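Local coordinates for protein macrophomate synthase intermolecular Diels-Alderase (Macrophoma commelinae, PDB 1IZC) that adopts the TIM-barrel fold of the HpcH/HpaI aldolase/citrate lyase family and binds a magnesium ion together with pyruvic acid, at residues A[125-130]-A[186-191]; A[182-187]-A[205-210]; A[192-197]-A[240-245]; A[211-216]-A[230-235]. The protein carries 1 engineered substitution. All coordinates share one frame; numbering follows the deposited sequence.

Interaction 1. Residues A[125-130]-A[186-191]; sequences HVETVE and SVKGVE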
loop_
_atom_site.group_PDB
_atom_site.type_symbol
_atom_site.label_atom_id
_atom_site.label_comp_id
_atom_site.label_asym_id
_atom_site.label_seq_id
_atom_site.Cartn_x
_atom_site.Cartn_y
_atom_site.Cartn_z
ATOM N N HIS A 125 28.844 -8.546 -5.219
ATOM C CA HIS A 125 29.899 -8.178 -6.154
ATOM C C HIS A 125 31.133 -7.547 -5.526
ATOM O O HIS A 125 31.668 -6.589 -6.065
ATOM C CB HIS A 125 29.318 -7.216 -7.195
ATOM C CG HIS A 125 27.941 -7.593 -7.649
ATOM N ND1 HIS A 125 27.694 -8.688 -8.450
ATOM C CD2 HIS A 125 26.726 -7.080 -7.328
ATOM C CE1 HIS A 125 26.388 -8.838 -8.596
ATOM N NE2 HIS A 125 25.779 -7.876 -7.925
ATOM N N VAL A 126 31.592 -8.088 -4.406
ATOM C CA VAL A 126 32.776 -7.521 -3.757
ATOM C C VAL A 126 34.034 -7.892 -4.529
ATOM O O VAL A 126 34.237 -9.056 -4.872
ATOM C CB VAL A 126 32.897 -8.019 -2.302
ATOM C CG1 VAL A 126 34.247 -7.595 -1.708
ATOM C CG2 VAL A 126 31.792 -7.407 -1.466
ATOM N N GLU A 127 34.874 -6.897 -4.800
ATOM C CA GLU A 127 36.120 -7.145 -5.530
ATOM C C GLU A 127 37.347 -6.545 -4.845
ATOM O O GLU A 127 38.482 -6.916 -5.170
ATOM C CB GLU A 127 36.007 -6.603 -6.962
ATOM C CG GLU A 127 34.865 -7.234 -7.748
ATOM C CD GLU A 127 34.812 -6.795 -9.193
ATOM O OE1 GLU A 127 35.213 -5.651 -9.489
ATOM O OE2 GLU A 127 34.352 -7.595 -10.028
ATOM N N THR A 128 37.123 -5.629 -3.902
ATOM C CA THR A 128 38.230 -4.984 -3.195
ATOM C C THR A 128 37.983 -4.835 -1.700
ATOM O O THR A 128 36.841 -4.788 -1.233
ATOM C CB THR A 128 38.531 -3.559 -3.747
ATOM O OG1 THR A 128 37.481 -2.660 -3.367
ATOM C CG2 THR A 128 38.656 -3.569 -5.262
ATOM N N VAL A 129 39.071 -4.740 -0.946
ATOM C CA VAL A 129 38.954 -4.568 0.488
ATOM C C VAL A 129 38.340 -3.192 0.756
ATOM O O VAL A 129 37.612 -3.009 1.733
ATOM C CB VAL A 129 40.346 -4.690 1.163
ATOM C CG1 VAL A 129 40.249 -4.306 2.615
ATOM C CG2 VAL A 129 40.861 -6.117 1.036
ATOM N N GLU A 130 38.617 -2.225 -0.119
ATOM C CA GLU A 130 38.064 -0.881 0.056
ATOM C C GLU A 130 36.538 -0.883 -0.001
ATOM O O GLU A 130 35.885 -0.146 0.744
ATOM C CB GLU A 130 38.589 0.086 -1.016
ATOM C CG GLU A 130 40.077 0.448 -0.911
ATOM C CD GLU A 130 41.020 -0.687 -1.305
ATOM O OE1 GLU A 130 40.605 -1.601 -2.044
ATOM O OE2 GLU A 130 42.201 -0.654 -0.887
ATOM N N SER A 186 32.559 -12.662 -9.136
ATOM C CA SER A 186 33.116 -12.174 -10.387
ATOM C C SER A 186 34.538 -12.691 -10.505
ATOM O O SER A 186 35.137 -13.112 -9.514
ATOM C CB SER A 186 33.125 -10.647 -10.432
ATOM O OG SER A 186 33.987 -10.101 -9.449
ATOM N N VAL A 187 35.073 -12.655 -11.719
ATOM C CA VAL A 187 36.442 -13.108 -11.946
ATOM C C VAL A 187 37.415 -12.275 -11.117
ATOM O O VAL A 187 38.327 -12.817 -10.483
ATOM C CB VAL A 187 36.811 -13.014 -13.445
ATOM C CG1 VAL A 187 38.304 -13.263 -13.640
ATOM C CG2 VAL A 187 36.004 -14.036 -14.231
ATOM N N LYS A 188 37.233 -10.960 -11.109
ATOM C CA LYS A 188 38.119 -10.100 -10.329
ATOM C C LYS A 188 37.968 -10.375 -8.833
ATOM O O LYS A 188 38.935 -10.268 -8.074
ATOM C CB LYS A 188 37.831 -8.624 -10.618
ATOM C CG LYS A 188 38.317 -8.161 -11.983
ATOM C CD LYS A 188 38.193 -6.647 -12.125
ATOM C CE LYS A 188 38.829 -6.161 -13.425
ATOM N NZ LYS A 188 38.700 -4.684 -13.602
ATOM N N GLY A 189 36.753 -10.721 -8.408
ATOM C CA GLY A 189 36.529 -11.012 -7.000
ATOM C C GLY A 189 37.305 -12.251 -6.576
ATOM O O GLY A 189 37.945 -12.283 -5.522
ATOM N N VAL A 190 37.243 -13.279 -7.407
ATOM C CA VAL A 190 37.950 -14.520 -7.135
ATOM C C VAL A 190 39.457 -14.267 -7.159
ATOM O O VAL A 190 40.202 -14.779 -6.321
ATOM C CB VAL A 190 37.561 -15.590 -8.179
ATOM C CG1 VAL A 190 38.526 -16.781 -8.114
ATOM C CG2 VAL A 190 36.132 -16.062 -7.910
ATOM N N GLU A 191 39.907 -13.449 -8.102
ATOM C CA GLU A 191 41.331 -13.160 -8.203
ATOM C C GLU A 191 41.873 -12.444 -6.965
ATOM O O GLU A 191 43.061 -12.557 -6.641
ATOM C CB GLU A 191 41.610 -12.334 -9.466
ATOM C CG GLU A 191 41.145 -13.040 -10.740
ATOM C CD GLU A 191 41.500 -12.313 -12.033
ATOM O OE1 GLU A 191 41.214 -11.098 -12.150
ATOM O OE2 GLU A 191 42.050 -12.974 -12.942
HETATM O O HOH W 1 32.705 -10.323 -6.804
#
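The N-cap of helix 187-191 is where Ser186 meets Glu127, a residue of the loop leading into the neighbouring helix 129-139. Ser186 OG donates to Glu127 OE2 over a short 2.6 Å, and the carboxylate oxygen receives it with its anti lone pair, the one turned away from OE1. The same hydroxyl accepts from Gly189 N at 3.0 Å, which is the capping bond proper. A chi1 of 65° sets OG between the backbone N and the carbonyl carbon, within reach of that N-H in the first turn. A water adds a third grip on the hydroxyl: it donates to Ser186 OG at 2.9 Å and to Val126 O at 2.8 Å, bridging the two loops. In barrel terms, these loops leave the C-terminal ends of adjacent strands, 120-123 and 179-184, so the contact ties two consecutive beta-alpha connections together just beyond the sheet. Without a side chain at Gly189 the helix comes close to the loop, Val126 O lying 3.7 Å from Gly189 CA. Lys188 touches chiefly through CB, 3.7 Å from Glu127 OE2. The two side chains then cross at a slant, and Lys188 NZ ends 5.5 Å from Glu127 OE1. The carboxylate may still gain from the positive end of helix 187-191. Just past that helix, Asn192 ND2 bonds Glu127 O and joins the same two connections again.

Interaction 2. Residues A[182-187]-A[205-210]; sequences PQIESV and LMFGPG. With MG (magnesium ion), chain B; PYR (pyruvic acid), chain C.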
loop_
_atom_site.group_PDB
_atom_site.type_symbol
_atom_site.label_atom_id
_atom_site.label_comp_id
_atom_site.label_asym_id
_atom_site.label_seq_id
_atom_site.Cartn_x
_atom_site.Cartn_y
_atom_site.Cartn_z
ATOM N N PRO A 182 30.919 -10.479 2.764
ATOM C CA PRO A 182 31.158 -10.105 1.365
ATOM C C PRO A 182 30.728 -11.258 0.472
ATOM O O PRO A 182 30.889 -12.417 0.847
ATOM C CB PRO A 182 32.675 -9.938 1.296
ATOM C CG PRO A 182 33.062 -9.580 2.708
ATOM C CD PRO A 182 32.180 -10.504 3.527
ATOM N N GLN A 183 30.188 -10.944 -0.701
ATOM C CA GLN A 183 29.813 -11.982 -1.643
ATOM C C GLN A 183 30.762 -11.864 -2.837
ATOM O O GLN A 183 30.915 -10.789 -3.425
ATOM C CB GLN A 183 28.353 -11.823 -2.073
ATOM C CG GLN A 183 27.948 -12.810 -3.128
ATOM C CD GLN A 183 26.454 -12.849 -3.338
ATOM O OE1 GLN A 183 25.751 -11.863 -3.100
ATOM N NE2 GLN A 183 25.961 -13.988 -3.801
ATOM N N ILE A 184 31.418 -12.974 -3.158
ATOM C CA ILE A 184 32.385 -13.060 -4.256
ATOM C C ILE A 184 31.665 -13.672 -5.449
ATOM O O ILE A 184 31.230 -14.827 -5.400
ATOM C CB ILE A 184 33.571 -13.969 -3.849
ATOM C CG1 ILE A 184 34.243 -13.416 -2.591
ATOM C CG2 ILE A 184 34.590 -14.061 -4.986
ATOM C CD1 ILE A 184 34.917 -12.071 -2.789
ATOM N N GLU A 185 31.552 -12.917 -6.533
ATOM C CA GLU A 185 30.809 -13.426 -7.677
ATOM C C GLU A 185 31.260 -12.877 -9.015
ATOM O O GLU A 185 30.454 -12.653 -9.923
ATOM C CB GLU A 185 29.326 -13.154 -7.466
ATOM C CG GLU A 185 28.991 -11.727 -7.108
ATOM C CD GLU A 185 27.531 -11.587 -6.735
ATOM O OE1 GLU A 185 26.764 -12.459 -7.164
ATOM O OE2 GLU A 185 27.150 -10.630 -6.031
ATOM N N SER A 186 32.559 -12.662 -9.136
ATOM C CA SER A 186 33.116 -12.174 -10.387
ATOM C C SER A 186 34.538 -12.691 -10.505
ATOM O O SER A 186 35.137 -13.112 -9.514
ATOM C CB SER A 186 33.125 -10.647 -10.432
ATOM O OG SER A 186 33.987 -10.101 -9.449
ATOM N N VAL A 187 35.073 -12.655 -11.719
ATOM C CA VAL A 187 36.442 -13.108 -11.946
ATOM C C VAL A 187 37.415 -12.275 -11.117
ATOM O O VAL A 187 38.327 -12.817 -10.483
ATOM C CB VAL A 187 36.811 -13.014 -13.445
ATOM C CG1 VAL A 187 38.304 -13.263 -13.640
ATOM C CG2 VAL A 187 36.004 -14.036 -14.231
ATOM N N LEU A 205 31.687 -15.362 4.393
ATOM C CA LEU A 205 31.963 -15.189 2.963
ATOM C C LEU A 205 30.936 -15.988 2.173
ATOM O O LEU A 205 30.601 -17.114 2.544
ATOM C CB LEU A 205 33.366 -15.685 2.600
ATOM C CG LEU A 205 34.498 -14.683 2.835
ATOM C CD1 LEU A 205 35.841 -15.382 2.645
ATOM C CD2 LEU A 205 34.351 -13.502 1.873
ATOM N N MET A 206 30.454 -15.406 1.082
ATOM C CA MET A 206 29.461 -16.072 0.242
ATOM C C MET A 206 29.920 -16.026 -1.204
ATOM O O MET A 206 30.575 -15.078 -1.611
ATOM C CB MET A 206 28.107 -15.359 0.360
ATOM C CG MET A 206 26.988 -15.971 -0.477
ATOM S SD MET A 206 25.469 -15.019 -0.251
ATOM C CE MET A 206 24.842 -15.720 1.311
ATOM N N PHE A 207 29.561 -17.048 -1.977
ATOM C CA PHE A 207 29.927 -17.088 -3.390
ATOM C C PHE A 207 28.640 -16.909 -4.193
ATOM O O PHE A 207 27.557 -17.269 -3.727
ATOM C CB PHE A 207 30.551 -18.439 -3.748
ATOM C CG PHE A 207 31.368 -18.422 -5.021
ATOM C CD1 PHE A 207 32.696 -18.016 -5.003
ATOM C CD2 PHE A 207 30.807 -18.808 -6.236
ATOM C CE1 PHE A 207 33.460 -17.995 -6.180
ATOM C CE2 PHE A 207 31.567 -18.789 -7.412
ATOM C CZ PHE A 207 32.891 -18.382 -7.380
ATOM N N GLY A 208 28.760 -16.322 -5.379
ATOM C CA GLY A 208 27.606 -16.149 -6.246
ATOM C C GLY A 208 27.932 -16.935 -7.508
ATOM O O GLY A 208 28.490 -16.375 -8.442
ATOM N N PRO A 209 27.591 -18.234 -7.564
ATOM C CA PRO A 209 27.883 -19.072 -8.737
ATOM C C PRO A 209 27.350 -18.546 -10.068
ATOM O O PRO A 209 28.048 -18.560 -11.077
ATOM C CB PRO A 209 27.249 -20.420 -8.389
ATOM C CG PRO A 209 27.021 -20.379 -6.906
ATOM C CD PRO A 209 26.746 -18.946 -6.589
ATOM N N GLY A 210 26.096 -18.109 -10.063
ATOM C CA GLY A 210 25.481 -17.612 -11.282
ATOM C C GLY A 210 26.197 -16.419 -11.874
ATOM O O GLY A 210 26.624 -16.455 -13.036
HETATM MG MG MG B . 24.753 -12.440 -7.707
HETATM C C PYR C . 24.677 -15.337 -7.696
HETATM O O PYR C . 24.967 -14.443 -8.514
HETATM O OXT PYR C . 24.761 -16.569 -7.927
HETATM C CA PYR C . 24.205 -14.787 -6.373
HETATM O O3 PYR C . 24.105 -13.576 -6.119
HETATM C CB PYR C . 23.870 -15.819 -5.376
HETATM O O HOH W 2 24.535 -10.528 -6.661
HETATM O O HOH W 3 22.581 -12.569 -8.354
#
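Pro182 O and Met206 N open the parallel pairing of strands 182-184 and 205-207, neighbours in the TIM barrel, with a hydrogen bond of 3.0 Å. The next is shorter: Ile184 N reaches Met206 O at 2.7 Å, nearly along the C=O axis. Ile184 O takes Gly208 N at 2.9 Å, the donor tilted 35° from the carbonyl plane. This oxygen also receives a CA-H contact from Phe207 and lies over one face of the Phe207 ring, toward its rim. On the same flank Ile184 CG2 packs against Phe207 CE1.

Past the strand ends, polar groups turn to the bound ion and ligand. Glu185 divides its carboxylate: OE1 binds the magnesium ion at 2.1 Å, whereas OE2 accepts from a metal-bound water and from His125 N. Asp211, both chelating oxygens of the pyruvic acid (O and O3) and a second water complete six ligands. Gly210 N donates to pyruvic acid OXT at 3.0 Å. In Gln183, CG stands anti to the backbone N (chi1 176°) and the chain runs on extended; NE2 lies 3.0 Å from pyruvic acid O3. Gln183 and Glu185 are buried, their polar ends held: His125 N steadies Glu185 from the second shell, while Arg101 NH1 holds Gln183 OE1 and also bonds the pyruvic acid. The metal would offset the close approach of two carboxylates and probably polarises both ligand oxygens it binds.

Interaction 3. Residues A[192-197]-A[240-245]; sequences NVDAIA and STAAQR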
loop_
_atom_site.group_PDB
_atom_site.type_symbol
_atom_site.label_atom_id
_atom_site.label_comp_id
_atom_site.label_asym_id
_atom_site.label_seq_id
_atom_site.Cartn_x
_atom_site.Cartn_y
_atom_site.Cartn_z
ATOM N N ASN A 192 41.005 -11.734 -6.250
ATOM C CA ASN A 192 41.434 -10.996 -5.067
ATOM C C ASN A 192 40.835 -11.573 -3.775
ATOM O O ASN A 192 40.838 -10.909 -2.740
ATOM C CB ASN A 192 41.028 -9.522 -5.239
ATOM C CG ASN A 192 41.711 -8.595 -4.249
ATOM O OD1 ASN A 192 42.865 -8.807 -3.865
ATOM N ND2 ASN A 192 41.004 -7.543 -3.842
ATOM N N VAL A 193 40.355 -12.813 -3.822
ATOM C CA VAL A 193 39.715 -13.401 -2.639
ATOM C C VAL A 193 40.642 -13.610 -1.443
ATOM O O VAL A 193 40.204 -13.556 -0.296
ATOM C CB VAL A 193 38.993 -14.737 -2.985
ATOM C CG1 VAL A 193 40.007 -15.847 -3.249
ATOM C CG2 VAL A 193 38.063 -15.135 -1.846
ATOM N N ASP A 194 41.927 -13.846 -1.687
ATOM C CA ASP A 194 42.824 -14.030 -0.558
ATOM C C ASP A 194 42.839 -12.787 0.322
ATOM O O ASP A 194 42.815 -12.893 1.550
ATOM C CB ASP A 194 44.248 -14.353 -1.032
ATOM C CG ASP A 194 44.324 -15.680 -1.756
ATOM O OD1 ASP A 194 43.559 -16.596 -1.389
ATOM O OD2 ASP A 194 45.149 -15.815 -2.685
ATOM N N ALA A 195 42.872 -11.611 -0.297
ATOM C CA ALA A 195 42.897 -10.364 0.454
ATOM C C ALA A 195 41.563 -10.092 1.150
ATOM O O ALA A 195 41.524 -9.649 2.296
ATOM C CB ALA A 195 43.238 -9.207 -0.471
ATOM N N ILE A 196 40.466 -10.361 0.456
ATOM C CA ILE A 196 39.160 -10.107 1.040
ATOM C C ILE A 196 38.919 -11.031 2.235
ATOM O O ILE A 196 38.439 -10.591 3.282
ATOM C CB ILE A 196 38.045 -10.295 -0.021
ATOM C CG1 ILE A 196 38.228 -9.263 -1.144
ATOM C CG2 ILE A 196 36.666 -10.121 0.637
ATOM C CD1 ILE A 196 37.404 -9.548 -2.396
ATOM N N ALA A 197 39.288 -12.299 2.082
ATOM C CA ALA A 197 39.092 -13.296 3.133
ATOM C C ALA A 197 39.893 -13.001 4.392
ATOM O O ALA A 197 39.503 -13.404 5.493
ATOM C CB ALA A 197 39.455 -14.682 2.604
ATOM N N SER A 240 36.936 -21.261 -1.154
ATOM C CA SER A 240 36.740 -22.024 0.074
ATOM C C SER A 240 38.006 -22.150 0.904
ATOM O O SER A 240 37.946 -22.090 2.130
ATOM C CB SER A 240 36.178 -23.415 -0.234
ATOM O OG SER A 240 37.040 -24.142 -1.087
ATOM N N THR A 241 39.143 -22.327 0.241
ATOM C CA THR A 241 40.414 -22.436 0.949
ATOM C C THR A 241 40.748 -21.107 1.631
ATOM O O THR A 241 41.250 -21.090 2.760
ATOM C CB THR A 241 41.554 -22.824 -0.018
ATOM O OG1 THR A 241 41.264 -24.104 -0.593
ATOM C CG2 THR A 241 42.878 -22.915 0.730
ATOM N N ALA A 242 40.466 -19.993 0.958
ATOM C CA ALA A 242 40.740 -18.683 1.543
ATOM C C ALA A 242 39.887 -18.491 2.796
ATOM O O ALA A 242 40.388 -18.042 3.826
ATOM C CB ALA A 242 40.462 -17.565 0.528
ATOM N N ALA A 243 38.598 -18.822 2.709
ATOM C CA ALA A 243 37.711 -18.698 3.866
ATOM C C ALA A 243 38.212 -19.585 5.021
ATOM O O ALA A 243 38.361 -19.131 6.153
ATOM C CB ALA A 243 36.272 -19.105 3.477
ATOM N N GLN A 244 38.481 -20.849 4.724
ATOM C CA GLN A 244 38.949 -21.795 5.745
ATOM C C GLN A 244 40.249 -21.384 6.445
ATOM O O GLN A 244 40.350 -21.459 7.670
ATOM C CB GLN A 244 39.142 -23.185 5.118
ATOM C CG GLN A 244 37.841 -23.913 4.784
ATOM C CD GLN A 244 37.997 -24.905 3.637
ATOM O OE1 GLN A 244 39.111 -25.321 3.297
ATOM N NE2 GLN A 244 36.876 -25.291 3.036
ATOM N N ARG A 245 41.239 -20.946 5.677
ATOM C CA ARG A 245 42.516 -20.582 6.271
ATOM C C ARG A 245 42.426 -19.380 7.207
ATOM O O ARG A 245 43.209 -19.262 8.156
ATOM C CB ARG A 245 43.558 -20.314 5.177
ATOM C CG ARG A 245 43.575 -18.902 4.637
ATOM C CD ARG A 245 44.863 -18.639 3.842
ATOM N NE ARG A 245 44.879 -19.417 2.614
ATOM C CZ ARG A 245 44.491 -18.959 1.425
ATOM N NH1 ARG A 245 44.067 -17.707 1.277
ATOM N NH2 ARG A 245 44.494 -19.777 0.384
HETATM O O HOH W 4 44.102 -15.115 2.728
HETATM O O HOH W 5 42.960 -19.373 -1.681
#
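Asp194 OD1 and Arg245 NH1 form a salt bridge of 2.9 Å whose N-H points almost straight at the oxygen, at 169°. The oxygen lies in the guanidinium plane, but the donor reaches the carboxylate from above, 56° out of its plane. Two waters frame the pair. One links Asp194 O to Arg245 NH1; the other donates to Asp194 OD1 and accepts from Arg245 NH2 at 2.6 Å, so both terminal nitrogens are engaged. The arginine chain bends at chi3 (68°), and its guanidinium folds back over its own helix, with Ala242 CA 3.5 Å from the plane beneath the rim.

Deeper in, the side chains become small and apolar. Ala242 CB meets Ala197 CB at 3.7 Å, and both methyls of Val193 lie 4.2 Å from that same Ala242 CB. With alanine facing alanine, the segment axes come to 8.8 Å at a crossing angle of -28°. Helices 193-197 and 230-245 belong to the outer layer of the TIM barrel, in the connections that follow strands 179-184 and 205-207, each after a shorter helix. Leu205 of the second strand touches Ala197 and Ala243 from the barrel side.

The chemistry is thus graded: a hydrated ion pair toward the outside, where crystal neighbours also touch both residues and may influence it, and beneath it methyl packing that requires no polar partner.

Interaction 4. Residues A[211-216]-A[230-235]; sequences DYMIDA and PTFVEA. With MG (magnesium ion), chain B; PYR (pyruvic acid), chain C.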
loop_
_atom_site.group_PDB
_atom_site.type_symbol
_atom_site.label_atom_id
_atom_site.label_comp_id
_atom_site.label_asym_id
_atom_site.label_seq_id
_atom_site.Cartn_x
_atom_site.Cartn_y
_atom_site.Cartn_z
ATOM N N ASP A 211 26.324 -15.349 -11.092
ATOM C CA ASP A 211 27.008 -14.174 -11.596
ATOM C C ASP A 211 28.450 -14.508 -11.949
ATOM O O ASP A 211 28.972 -14.003 -12.935
ATOM C CB ASP A 211 26.956 -13.023 -10.590
ATOM C CG ASP A 211 25.662 -12.223 -10.695
ATOM O OD1 ASP A 211 25.143 -12.075 -11.821
ATOM O OD2 ASP A 211 25.167 -11.731 -9.667
ATOM N N TYR A 212 29.094 -15.364 -11.158
ATOM C CA TYR A 212 30.478 -15.719 -11.466
ATOM C C TYR A 212 30.567 -16.389 -12.836
ATOM O O TYR A 212 31.378 -15.995 -13.680
ATOM C CB TYR A 212 31.059 -16.672 -10.419
ATOM C CG TYR A 212 32.407 -17.215 -10.853
ATOM C CD1 TYR A 212 33.559 -16.427 -10.775
ATOM C CD2 TYR A 212 32.504 -18.472 -11.444
ATOM C CE1 TYR A 212 34.786 -16.884 -11.287
ATOM C CE2 TYR A 212 33.718 -18.939 -11.960
ATOM C CZ TYR A 212 34.847 -18.142 -11.881
ATOM O OH TYR A 212 36.032 -18.596 -12.434
ATOM N N MET A 213 29.736 -17.401 -13.053
ATOM C CA MET A 213 29.755 -18.114 -14.321
ATOM C C MET A 213 29.518 -17.190 -15.509
ATOM O O MET A 213 30.177 -17.311 -16.538
ATOM C CB MET A 213 28.726 -19.241 -14.306
ATOM C CG MET A 213 29.106 -20.361 -13.349
ATOM S SD MET A 213 28.015 -21.775 -13.454
ATOM C CE MET A 213 26.727 -21.336 -12.258
ATOM N N ILE A 214 28.592 -16.250 -15.374
ATOM C CA ILE A 214 28.340 -15.330 -16.475
ATOM C C ILE A 214 29.581 -14.483 -16.729
ATOM O O ILE A 214 30.016 -14.314 -17.868
ATOM C CB ILE A 214 27.136 -14.409 -16.153
ATOM C CG1 ILE A 214 25.865 -15.257 -16.055
ATOM C CG2 ILE A 214 26.992 -13.327 -17.220
ATOM C CD1 ILE A 214 24.626 -14.476 -15.619
ATOM N N ASP A 215 30.172 -13.973 -15.655
ATOM C CA ASP A 215 31.334 -13.121 -15.770
ATOM C C ASP A 215 32.536 -13.877 -16.320
ATOM O O ASP A 215 33.370 -13.295 -17.003
ATOM C CB ASP A 215 31.676 -12.515 -14.406
ATOM C CG ASP A 215 32.704 -11.403 -14.502
ATOM O OD1 ASP A 215 32.491 -10.445 -15.284
ATOM O OD2 ASP A 215 33.727 -11.476 -13.791
ATOM N N ALA A 216 32.602 -15.170 -16.022
ATOM C CA ALA A 216 33.714 -16.009 -16.467
ATOM C C ALA A 216 33.488 -16.589 -17.861
ATOM O O ALA A 216 34.353 -17.289 -18.393
ATOM C CB ALA A 216 33.939 -17.144 -15.471
ATOM N N PRO A 230 36.003 -26.800 -15.088
ATOM C CA PRO A 230 37.223 -26.765 -14.276
ATOM C C PRO A 230 37.541 -25.367 -13.745
ATOM O O PRO A 230 38.050 -25.224 -12.631
ATOM C CB PRO A 230 38.296 -27.273 -15.243
ATOM C CG PRO A 230 37.532 -28.215 -16.115
ATOM C CD PRO A 230 36.268 -27.431 -16.393
ATOM N N THR A 231 37.248 -24.342 -14.544
ATOM C CA THR A 231 37.507 -22.964 -14.138
ATOM C C THR A 231 36.665 -22.625 -12.913
ATOM O O THR A 231 37.114 -21.902 -12.030
ATOM C CB THR A 231 37.190 -21.960 -15.273
ATOM O OG1 THR A 231 38.063 -22.209 -16.387
ATOM C CG2 THR A 231 37.412 -20.524 -14.799
ATOM N N PHE A 232 35.447 -23.152 -12.872
ATOM C CA PHE A 232 34.547 -22.927 -11.744
ATOM C C PHE A 232 35.068 -23.701 -10.533
ATOM O O PHE A 232 35.099 -23.181 -9.417
ATOM C CB PHE A 232 33.132 -23.409 -12.078
ATOM C CG PHE A 232 32.164 -23.293 -10.932
ATOM C CD1 PHE A 232 31.614 -22.065 -10.587
ATOM C CD2 PHE A 232 31.810 -24.411 -10.190
ATOM C CE1 PHE A 232 30.725 -21.957 -9.518
ATOM C CE2 PHE A 232 30.927 -24.312 -9.121
ATOM C CZ PHE A 232 30.382 -23.079 -8.786
ATOM N N VAL A 233 35.470 -24.951 -10.757
ATOM C CA VAL A 233 35.995 -25.773 -9.670
ATOM C C VAL A 233 37.180 -25.069 -9.015
ATOM O O VAL A 233 37.252 -24.971 -7.788
ATOM C CB VAL A 233 36.446 -27.167 -10.182
ATOM C CG1 VAL A 233 37.117 -27.951 -9.054
ATOM C CG2 VAL A 233 35.240 -27.937 -10.696
ATOM N N GLU A 234 38.105 -24.577 -9.834
ATOM C CA GLU A 234 39.277 -23.877 -9.322
ATOM C C GLU A 234 38.857 -22.644 -8.525
ATOM O O GLU A 234 39.414 -22.360 -7.463
ATOM C CB GLU A 234 40.187 -23.438 -10.471
ATOM C CG GLU A 234 40.838 -24.582 -11.223
ATOM C CD GLU A 234 41.574 -24.111 -12.463
ATOM O OE1 GLU A 234 42.408 -23.183 -12.344
ATOM O OE2 GLU A 234 41.322 -24.669 -13.554
ATOM N N ALA A 235 37.874 -21.915 -9.050
ATOM C CA ALA A 235 37.386 -20.708 -8.390
ATOM C C ALA A 235 36.816 -21.042 -7.017
ATOM O O ALA A 235 37.116 -20.369 -6.032
ATOM C CB ALA A 235 36.318 -20.032 -9.250
HETATM MG MG MG B . 24.753 -12.440 -7.707
HETATM C C PYR C . 24.677 -15.337 -7.696
HETATM O O PYR C . 24.967 -14.443 -8.514
HETATM O OXT PYR C . 24.761 -16.569 -7.927
HETATM C CA PYR C . 24.205 -14.787 -6.373
HETATM O O3 PYR C . 24.105 -13.576 -6.119
HETATM C CB PYR C . 23.870 -15.819 -5.376
HETATM O O HOH W 2 24.535 -10.528 -6.661
HETATM O O HOH W 3 22.581 -12.569 -8.354
#
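Tyr212 lays its ring obliquely against the methyl of Ala235, with CZ 3.6 Å from CB. Its chi1 of 171° turns CG anti to the backbone N, and the ring extends toward helix 230-245. The phenolic OH goes furthest, coming to 3.3 Å from Thr231 CG2, where the two side chains cross at about a right angle. Lower on the ring, Tyr212 CD2 approaches the edge of the Phe232 ring, near its plane, at 3.8 Å from CD1. Within its own segment, Ala216 CB sits over a face of the tyrosine ring, toward the rim. Met213 supplies a Met-aromatic contact: SD stands 5.0 Å from the Phe232 ring centroid and 27° off the ring normal, and Met213 CG packs near Phe232 CD1. This is the outer part of a beta-alpha unit of the TIM barrel, in which the short helix 209-215 follows strand 205-207 and a loop leads back to the long helix 230-245. The two segments cross at 129° with axes 11.0 Å apart, a separation spanned by Tyr212, Met213 and Phe232. Tyr212 also meets the ring of Phe207 and touches Val190. At the start of the segment Asp211 faces the bound groups: OD2 binds the magnesium ion at 2.1 Å, and N donates to pyruvic acid O at 3.1 Å. Phe149 N of a neighbouring subunit bonds Asp211 OD1, and Ser148 OG of that subunit bonds Asp211 OD2.

How the interactions relate
Interaction 2 is the barrel core, wholly buried and mainly backbone pairing and metal ligation. Interactions 1 and 3 are largely buried, yet each has an exposed residue, Lys188 and Arg245; interaction 4 is partly buried. Interactions 2 and 4 complete one site, each giving the magnesium ion a single carboxylate oxygen, while interaction 1 abuts it, its His125 contacting Asp211. Ser186 and Val187 belong to both interactions 1 and 2, and Asp215 of interaction 4 holds Val187 N. Interactions 3 and 4 use successive parts of helix 230-245 without touching: alanines and an ion pair in one, aromatic rings and sulfur in the other. Apolar packing through Leu205 and Ile196 joins interaction 3 to interaction 2.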